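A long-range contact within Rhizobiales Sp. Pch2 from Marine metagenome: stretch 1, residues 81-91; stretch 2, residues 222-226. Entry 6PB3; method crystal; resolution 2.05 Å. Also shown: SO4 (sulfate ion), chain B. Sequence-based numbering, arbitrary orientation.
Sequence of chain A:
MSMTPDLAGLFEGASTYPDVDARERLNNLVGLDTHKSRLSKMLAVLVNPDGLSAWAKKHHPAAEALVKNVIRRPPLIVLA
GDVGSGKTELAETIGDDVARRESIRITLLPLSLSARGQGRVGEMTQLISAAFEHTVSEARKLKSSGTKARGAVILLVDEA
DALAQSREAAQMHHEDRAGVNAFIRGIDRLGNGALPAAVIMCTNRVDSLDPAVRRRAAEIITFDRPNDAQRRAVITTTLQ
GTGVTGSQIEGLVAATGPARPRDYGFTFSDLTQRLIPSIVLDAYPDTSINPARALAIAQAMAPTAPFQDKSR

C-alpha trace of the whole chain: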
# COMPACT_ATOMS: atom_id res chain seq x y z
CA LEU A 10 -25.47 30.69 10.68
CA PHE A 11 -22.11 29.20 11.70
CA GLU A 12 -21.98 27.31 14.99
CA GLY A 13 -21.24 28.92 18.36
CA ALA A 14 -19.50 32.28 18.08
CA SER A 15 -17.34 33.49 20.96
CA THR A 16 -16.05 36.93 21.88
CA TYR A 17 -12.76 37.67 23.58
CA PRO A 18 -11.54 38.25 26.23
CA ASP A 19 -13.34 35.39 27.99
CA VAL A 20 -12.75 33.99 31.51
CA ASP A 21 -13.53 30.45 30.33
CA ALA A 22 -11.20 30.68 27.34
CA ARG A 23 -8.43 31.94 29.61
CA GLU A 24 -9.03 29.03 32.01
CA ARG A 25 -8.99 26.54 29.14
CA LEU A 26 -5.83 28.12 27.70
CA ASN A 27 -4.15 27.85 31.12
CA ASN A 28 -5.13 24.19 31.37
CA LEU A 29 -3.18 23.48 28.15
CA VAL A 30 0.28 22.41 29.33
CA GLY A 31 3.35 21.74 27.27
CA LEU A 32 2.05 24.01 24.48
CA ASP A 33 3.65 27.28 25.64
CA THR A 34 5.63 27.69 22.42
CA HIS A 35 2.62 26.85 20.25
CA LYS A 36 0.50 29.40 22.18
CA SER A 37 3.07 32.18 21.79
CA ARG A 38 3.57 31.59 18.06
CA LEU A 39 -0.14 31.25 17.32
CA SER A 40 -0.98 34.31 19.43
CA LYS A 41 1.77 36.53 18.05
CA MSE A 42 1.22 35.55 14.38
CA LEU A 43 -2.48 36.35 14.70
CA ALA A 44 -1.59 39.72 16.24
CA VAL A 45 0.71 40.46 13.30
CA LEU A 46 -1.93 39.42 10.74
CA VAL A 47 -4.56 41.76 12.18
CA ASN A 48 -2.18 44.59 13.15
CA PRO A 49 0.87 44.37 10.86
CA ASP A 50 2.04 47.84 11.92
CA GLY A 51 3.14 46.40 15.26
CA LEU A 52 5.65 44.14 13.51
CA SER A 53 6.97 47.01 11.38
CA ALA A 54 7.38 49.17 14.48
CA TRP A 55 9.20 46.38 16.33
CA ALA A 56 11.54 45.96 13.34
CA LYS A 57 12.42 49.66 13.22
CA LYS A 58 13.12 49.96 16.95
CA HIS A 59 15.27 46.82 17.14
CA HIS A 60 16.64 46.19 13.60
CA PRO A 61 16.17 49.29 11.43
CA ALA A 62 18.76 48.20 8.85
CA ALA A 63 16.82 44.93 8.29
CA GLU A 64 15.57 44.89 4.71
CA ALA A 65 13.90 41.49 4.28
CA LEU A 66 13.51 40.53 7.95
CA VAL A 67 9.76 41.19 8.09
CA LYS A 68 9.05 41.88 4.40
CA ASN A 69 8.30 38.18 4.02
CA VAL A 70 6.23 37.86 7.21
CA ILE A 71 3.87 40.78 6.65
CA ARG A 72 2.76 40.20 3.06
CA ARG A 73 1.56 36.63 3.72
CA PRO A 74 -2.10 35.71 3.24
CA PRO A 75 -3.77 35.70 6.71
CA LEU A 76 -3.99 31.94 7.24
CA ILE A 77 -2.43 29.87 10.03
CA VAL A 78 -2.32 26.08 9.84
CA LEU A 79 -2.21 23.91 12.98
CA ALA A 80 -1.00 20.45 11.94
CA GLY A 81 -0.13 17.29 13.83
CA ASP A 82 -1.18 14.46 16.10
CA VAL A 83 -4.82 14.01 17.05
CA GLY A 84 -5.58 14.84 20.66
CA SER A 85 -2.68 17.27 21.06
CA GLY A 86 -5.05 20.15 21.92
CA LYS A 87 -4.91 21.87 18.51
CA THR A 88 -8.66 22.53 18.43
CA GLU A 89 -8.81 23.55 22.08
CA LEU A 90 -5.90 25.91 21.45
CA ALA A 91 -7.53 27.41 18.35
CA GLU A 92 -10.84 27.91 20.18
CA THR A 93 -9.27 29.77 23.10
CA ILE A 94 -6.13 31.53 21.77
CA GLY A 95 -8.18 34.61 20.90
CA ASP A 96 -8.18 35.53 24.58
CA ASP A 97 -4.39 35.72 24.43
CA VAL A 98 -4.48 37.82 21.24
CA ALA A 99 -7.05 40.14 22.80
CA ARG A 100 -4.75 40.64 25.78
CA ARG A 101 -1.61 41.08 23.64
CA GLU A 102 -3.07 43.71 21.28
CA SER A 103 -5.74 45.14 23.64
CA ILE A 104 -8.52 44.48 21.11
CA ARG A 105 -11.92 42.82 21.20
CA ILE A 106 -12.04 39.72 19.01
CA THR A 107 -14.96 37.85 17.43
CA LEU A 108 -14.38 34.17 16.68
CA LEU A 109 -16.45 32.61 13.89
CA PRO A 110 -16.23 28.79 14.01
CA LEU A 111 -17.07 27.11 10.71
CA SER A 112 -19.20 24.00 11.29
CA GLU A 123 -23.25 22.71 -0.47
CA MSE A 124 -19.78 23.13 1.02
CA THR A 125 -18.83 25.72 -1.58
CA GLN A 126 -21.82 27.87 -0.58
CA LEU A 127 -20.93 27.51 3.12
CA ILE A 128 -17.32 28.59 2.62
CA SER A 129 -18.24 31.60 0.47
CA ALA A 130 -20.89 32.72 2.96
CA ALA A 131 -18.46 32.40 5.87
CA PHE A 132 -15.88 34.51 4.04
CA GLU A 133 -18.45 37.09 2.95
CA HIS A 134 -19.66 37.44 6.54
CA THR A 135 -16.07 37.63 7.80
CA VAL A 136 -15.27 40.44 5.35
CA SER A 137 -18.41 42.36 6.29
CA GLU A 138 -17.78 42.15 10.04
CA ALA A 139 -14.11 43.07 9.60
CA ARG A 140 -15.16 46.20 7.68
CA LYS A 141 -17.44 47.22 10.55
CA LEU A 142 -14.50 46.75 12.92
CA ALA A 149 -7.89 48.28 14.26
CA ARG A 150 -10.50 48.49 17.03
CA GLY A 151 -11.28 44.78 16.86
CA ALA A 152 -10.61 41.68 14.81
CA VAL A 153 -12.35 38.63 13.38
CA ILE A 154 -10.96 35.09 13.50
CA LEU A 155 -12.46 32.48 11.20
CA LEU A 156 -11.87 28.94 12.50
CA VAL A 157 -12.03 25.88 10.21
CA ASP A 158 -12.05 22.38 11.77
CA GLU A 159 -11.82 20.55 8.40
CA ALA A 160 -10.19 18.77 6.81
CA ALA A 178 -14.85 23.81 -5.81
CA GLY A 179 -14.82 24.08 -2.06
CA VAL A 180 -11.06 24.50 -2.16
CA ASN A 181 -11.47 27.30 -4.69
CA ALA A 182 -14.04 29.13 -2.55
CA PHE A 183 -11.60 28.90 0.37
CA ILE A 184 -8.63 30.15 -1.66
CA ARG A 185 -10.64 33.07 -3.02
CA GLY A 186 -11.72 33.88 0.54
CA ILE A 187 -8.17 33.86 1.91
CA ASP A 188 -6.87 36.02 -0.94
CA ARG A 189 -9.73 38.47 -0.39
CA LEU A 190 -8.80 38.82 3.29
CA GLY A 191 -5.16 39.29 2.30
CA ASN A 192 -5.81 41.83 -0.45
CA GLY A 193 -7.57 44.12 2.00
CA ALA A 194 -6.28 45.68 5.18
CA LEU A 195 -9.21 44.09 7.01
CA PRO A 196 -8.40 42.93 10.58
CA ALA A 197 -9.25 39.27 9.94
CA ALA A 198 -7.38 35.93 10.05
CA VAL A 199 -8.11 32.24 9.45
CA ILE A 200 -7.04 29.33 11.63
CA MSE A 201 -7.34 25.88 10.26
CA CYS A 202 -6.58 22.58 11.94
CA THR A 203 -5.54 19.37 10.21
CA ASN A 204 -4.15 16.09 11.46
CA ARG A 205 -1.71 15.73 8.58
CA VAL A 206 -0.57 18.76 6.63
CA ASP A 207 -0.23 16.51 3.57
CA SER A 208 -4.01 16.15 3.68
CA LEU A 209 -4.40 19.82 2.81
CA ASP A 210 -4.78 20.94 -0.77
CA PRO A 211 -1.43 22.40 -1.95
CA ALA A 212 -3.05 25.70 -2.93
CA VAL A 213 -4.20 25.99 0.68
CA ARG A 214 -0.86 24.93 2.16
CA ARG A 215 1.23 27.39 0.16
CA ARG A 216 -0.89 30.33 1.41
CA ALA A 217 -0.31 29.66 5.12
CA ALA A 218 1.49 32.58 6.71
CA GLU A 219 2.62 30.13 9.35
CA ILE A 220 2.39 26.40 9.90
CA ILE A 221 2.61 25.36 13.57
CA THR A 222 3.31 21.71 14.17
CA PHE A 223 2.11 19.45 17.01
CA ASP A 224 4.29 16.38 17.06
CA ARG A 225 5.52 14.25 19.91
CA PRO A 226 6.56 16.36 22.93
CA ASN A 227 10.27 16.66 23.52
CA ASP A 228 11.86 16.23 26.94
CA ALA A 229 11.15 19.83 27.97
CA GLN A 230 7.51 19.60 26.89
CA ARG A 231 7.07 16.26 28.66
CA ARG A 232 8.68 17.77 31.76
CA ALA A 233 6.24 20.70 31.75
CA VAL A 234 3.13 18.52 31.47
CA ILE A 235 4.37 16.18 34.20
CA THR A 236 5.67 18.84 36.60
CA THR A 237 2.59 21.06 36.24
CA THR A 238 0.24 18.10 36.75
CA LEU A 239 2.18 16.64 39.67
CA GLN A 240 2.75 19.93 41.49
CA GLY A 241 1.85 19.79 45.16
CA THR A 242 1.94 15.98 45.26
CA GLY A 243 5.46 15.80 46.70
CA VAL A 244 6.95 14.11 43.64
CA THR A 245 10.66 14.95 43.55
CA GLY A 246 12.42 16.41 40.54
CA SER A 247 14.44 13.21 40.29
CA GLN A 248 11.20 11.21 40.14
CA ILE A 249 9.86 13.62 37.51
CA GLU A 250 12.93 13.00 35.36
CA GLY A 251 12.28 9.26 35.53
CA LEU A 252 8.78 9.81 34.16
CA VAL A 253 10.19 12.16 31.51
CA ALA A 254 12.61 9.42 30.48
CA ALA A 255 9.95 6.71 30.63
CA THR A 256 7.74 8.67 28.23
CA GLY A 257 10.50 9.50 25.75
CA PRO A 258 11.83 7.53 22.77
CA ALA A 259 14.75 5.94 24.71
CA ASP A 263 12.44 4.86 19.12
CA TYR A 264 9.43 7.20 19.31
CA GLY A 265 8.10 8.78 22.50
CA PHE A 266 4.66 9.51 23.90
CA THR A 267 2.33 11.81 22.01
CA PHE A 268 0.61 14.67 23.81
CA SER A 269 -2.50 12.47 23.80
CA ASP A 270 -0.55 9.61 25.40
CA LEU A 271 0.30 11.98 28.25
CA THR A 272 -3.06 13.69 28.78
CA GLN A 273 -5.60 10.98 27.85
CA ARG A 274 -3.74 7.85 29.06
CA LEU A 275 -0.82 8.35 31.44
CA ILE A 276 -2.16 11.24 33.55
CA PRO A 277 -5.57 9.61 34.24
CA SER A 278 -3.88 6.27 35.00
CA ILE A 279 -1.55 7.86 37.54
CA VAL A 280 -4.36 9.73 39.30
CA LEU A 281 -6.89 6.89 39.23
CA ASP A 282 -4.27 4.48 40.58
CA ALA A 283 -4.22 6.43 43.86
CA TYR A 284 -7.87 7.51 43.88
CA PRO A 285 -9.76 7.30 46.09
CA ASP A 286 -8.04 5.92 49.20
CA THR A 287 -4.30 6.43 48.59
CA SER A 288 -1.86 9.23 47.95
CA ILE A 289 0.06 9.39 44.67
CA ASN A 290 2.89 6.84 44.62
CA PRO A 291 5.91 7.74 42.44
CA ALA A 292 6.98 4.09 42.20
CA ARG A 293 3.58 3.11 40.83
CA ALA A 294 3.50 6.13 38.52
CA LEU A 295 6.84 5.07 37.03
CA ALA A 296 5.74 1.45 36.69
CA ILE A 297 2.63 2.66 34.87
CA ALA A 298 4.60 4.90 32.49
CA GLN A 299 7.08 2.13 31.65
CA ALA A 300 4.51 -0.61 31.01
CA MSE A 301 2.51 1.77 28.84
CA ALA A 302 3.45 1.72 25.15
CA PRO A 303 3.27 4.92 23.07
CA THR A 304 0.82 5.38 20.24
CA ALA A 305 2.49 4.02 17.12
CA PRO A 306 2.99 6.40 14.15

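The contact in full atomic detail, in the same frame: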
# COMPACT_ATOMS: atom_id res chain seq x y z
N GLY A 81 -0.81 18.29 13.03
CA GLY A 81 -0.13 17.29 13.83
C GLY A 81 -1.08 16.32 14.49
O GLY A 81 -2.26 16.24 14.16
N ASP A 82 -0.52 15.58 15.46
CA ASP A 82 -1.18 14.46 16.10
C ASP A 82 -2.56 14.82 16.65
O ASP A 82 -2.77 15.89 17.22
CB ASP A 82 -0.30 13.92 17.24
CG ASP A 82 1.07 13.47 16.74
OD1 ASP A 82 1.18 13.09 15.56
OD2 ASP A 82 2.04 13.48 17.53
N VAL A 83 -3.49 13.88 16.47
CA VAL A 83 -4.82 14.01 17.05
C VAL A 83 -4.72 14.00 18.56
O VAL A 83 -3.92 13.26 19.15
CB VAL A 83 -5.71 12.88 16.53
CG1 VAL A 83 -7.09 12.95 17.15
CG2 VAL A 83 -5.78 12.93 15.01
N GLY A 84 -5.55 14.82 19.21
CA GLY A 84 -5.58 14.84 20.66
C GLY A 84 -4.45 15.61 21.30
O GLY A 84 -4.21 15.45 22.50
N SER A 85 -3.72 16.41 20.52
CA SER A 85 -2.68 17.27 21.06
C SER A 85 -3.23 18.55 21.69
O SER A 85 -2.47 19.24 22.38
CB SER A 85 -1.70 17.66 19.96
OG SER A 85 -1.16 16.51 19.34
N GLY A 86 -4.50 18.88 21.48
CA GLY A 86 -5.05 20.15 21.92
C GLY A 86 -5.11 21.24 20.86
O GLY A 86 -5.35 22.41 21.21
N LYS A 87 -4.89 20.88 19.59
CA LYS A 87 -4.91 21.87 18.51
C LYS A 87 -6.22 22.64 18.49
O LYS A 87 -6.24 23.87 18.43
CB LYS A 87 -4.68 21.18 17.16
CG LYS A 87 -3.34 20.49 17.00
CD LYS A 87 -3.19 19.93 15.58
CE LYS A 87 -3.81 18.53 15.44
NZ LYS A 87 -5.28 18.52 15.30
N THR A 88 -7.34 21.90 18.48
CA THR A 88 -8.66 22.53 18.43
C THR A 88 -8.90 23.37 19.67
O THR A 88 -9.37 24.52 19.58
CB THR A 88 -9.73 21.44 18.30
OG1 THR A 88 -9.39 20.58 17.21
CG2 THR A 88 -11.11 22.05 18.08
N GLU A 89 -8.60 22.81 20.84
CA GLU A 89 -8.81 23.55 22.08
C GLU A 89 -7.94 24.80 22.10
O GLU A 89 -8.37 25.85 22.58
CB GLU A 89 -8.51 22.64 23.27
CG GLU A 89 -8.63 23.32 24.62
CD GLU A 89 -10.05 23.33 25.15
OE1 GLU A 89 -10.99 23.08 24.36
OE2 GLU A 89 -10.22 23.59 26.36
N LEU A 90 -6.73 24.71 21.55
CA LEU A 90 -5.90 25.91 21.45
C LEU A 90 -6.52 26.93 20.49
O LEU A 90 -6.62 28.12 20.81
CB LEU A 90 -4.49 25.53 20.99
CG LEU A 90 -3.52 26.70 20.82
CD1 LEU A 90 -3.28 27.39 22.18
CD2 LEU A 90 -2.22 26.22 20.24
N ALA A 91 -6.98 26.48 19.32
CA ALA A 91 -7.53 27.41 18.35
C ALA A 91 -8.80 28.08 18.87
O ALA A 91 -9.07 29.23 18.51
CB ALA A 91 -7.80 26.69 17.02
N THR A 222 3.40 23.16 14.16
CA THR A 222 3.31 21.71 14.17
C THR A 222 3.21 21.18 15.60
O THR A 222 3.88 21.68 16.51
CB THR A 222 4.49 21.08 13.43
OG1 THR A 222 5.73 21.55 13.98
CG2 THR A 222 4.43 21.48 11.94
N PHE A 223 2.38 20.15 15.76
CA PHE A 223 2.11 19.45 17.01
C PHE A 223 2.55 18.01 16.79
O PHE A 223 1.78 17.16 16.34
CB PHE A 223 0.63 19.54 17.40
CG PHE A 223 0.14 20.95 17.58
CD1 PHE A 223 0.01 21.80 16.50
CD2 PHE A 223 -0.19 21.43 18.84
CE1 PHE A 223 -0.42 23.11 16.66
CE2 PHE A 223 -0.64 22.74 19.01
CZ PHE A 223 -0.76 23.57 17.93
N ASP A 224 3.80 17.74 17.08
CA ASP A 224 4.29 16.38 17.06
C ASP A 224 4.64 16.00 18.48
O ASP A 224 4.26 16.68 19.44
CB ASP A 224 5.46 16.23 16.09
CG ASP A 224 6.36 17.44 16.05
OD1 ASP A 224 6.79 17.88 17.13
OD2 ASP A 224 6.65 17.93 14.94
N ARG A 225 5.34 14.88 18.61
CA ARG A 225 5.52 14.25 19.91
C ARG A 225 6.32 15.18 20.83
O ARG A 225 7.34 15.73 20.41
CB ARG A 225 6.20 12.90 19.71
CG ARG A 225 5.32 11.98 18.84
CD ARG A 225 5.82 10.54 18.66
NE ARG A 225 4.93 9.82 17.74
CZ ARG A 225 4.18 8.77 18.06
NH1 ARG A 225 4.23 8.25 19.28
NH2 ARG A 225 3.39 8.21 17.15
N PRO A 226 5.86 15.41 22.06
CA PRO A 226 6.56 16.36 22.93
C PRO A 226 7.98 15.93 23.20
O PRO A 226 8.27 14.74 23.40
CB PRO A 226 5.71 16.35 24.21
CG PRO A 226 4.98 15.07 24.17
CD PRO A 226 4.69 14.84 22.72
S SO4 B . -6.59 17.91 18.61
O1 SO4 B . -7.04 16.72 17.88
O2 SO4 B . -7.37 19.03 18.11
O3 SO4 B . -6.86 17.73 20.06
O4 SO4 B . -5.15 18.08 18.47
O HOH W 1 1.91 14.56 20.10

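What holds the two backbones together? G81 and F223 form a parallel bridge, and D82 N donates a hydrogen bond of 2.9 Å to F223 O. F223 O also lies 3.2 Å from G81 CA, a CA-H...O contact. An ideal CB on G81 would sit 2.0 Å from F223 O, a clash, so the lack of a side chain permits this close pairing.

How is the F223 ring packed? Its CA-to-CB bond points toward the first stretch, and chi1 m sets the ring beyond it; F223 has the largest area covered by the other stretch, 135 Å². K87 CG lies over one face, 3.6 Å from the F223 ring centroid and nearly on its normal, a CH-pi contact. L90 brings CD2 to 3.8 Å from F223 CZ at the ring edge.

How does K87 run? Its chi2 is t, but chi3 m and chi4 p turn the chain beyond the ring contact, so its end leads away from F223 and K87 NZ makes a weak hydrogen bond of 3.2 Å to sulfate O4.

What orients D82 and S85? S85, chi1 m, donates from OG to D82 O at 2.7 Å across the type II turn, where the backbone bond from S85 N to D82 O is weak at 3.5 Å. The m rotamer of D82 brings OD2 within 3.7 Å of R225 N; water 1 donates to D82 OD2, O to OD2 2.8 Å, and, weakly, to D224 O.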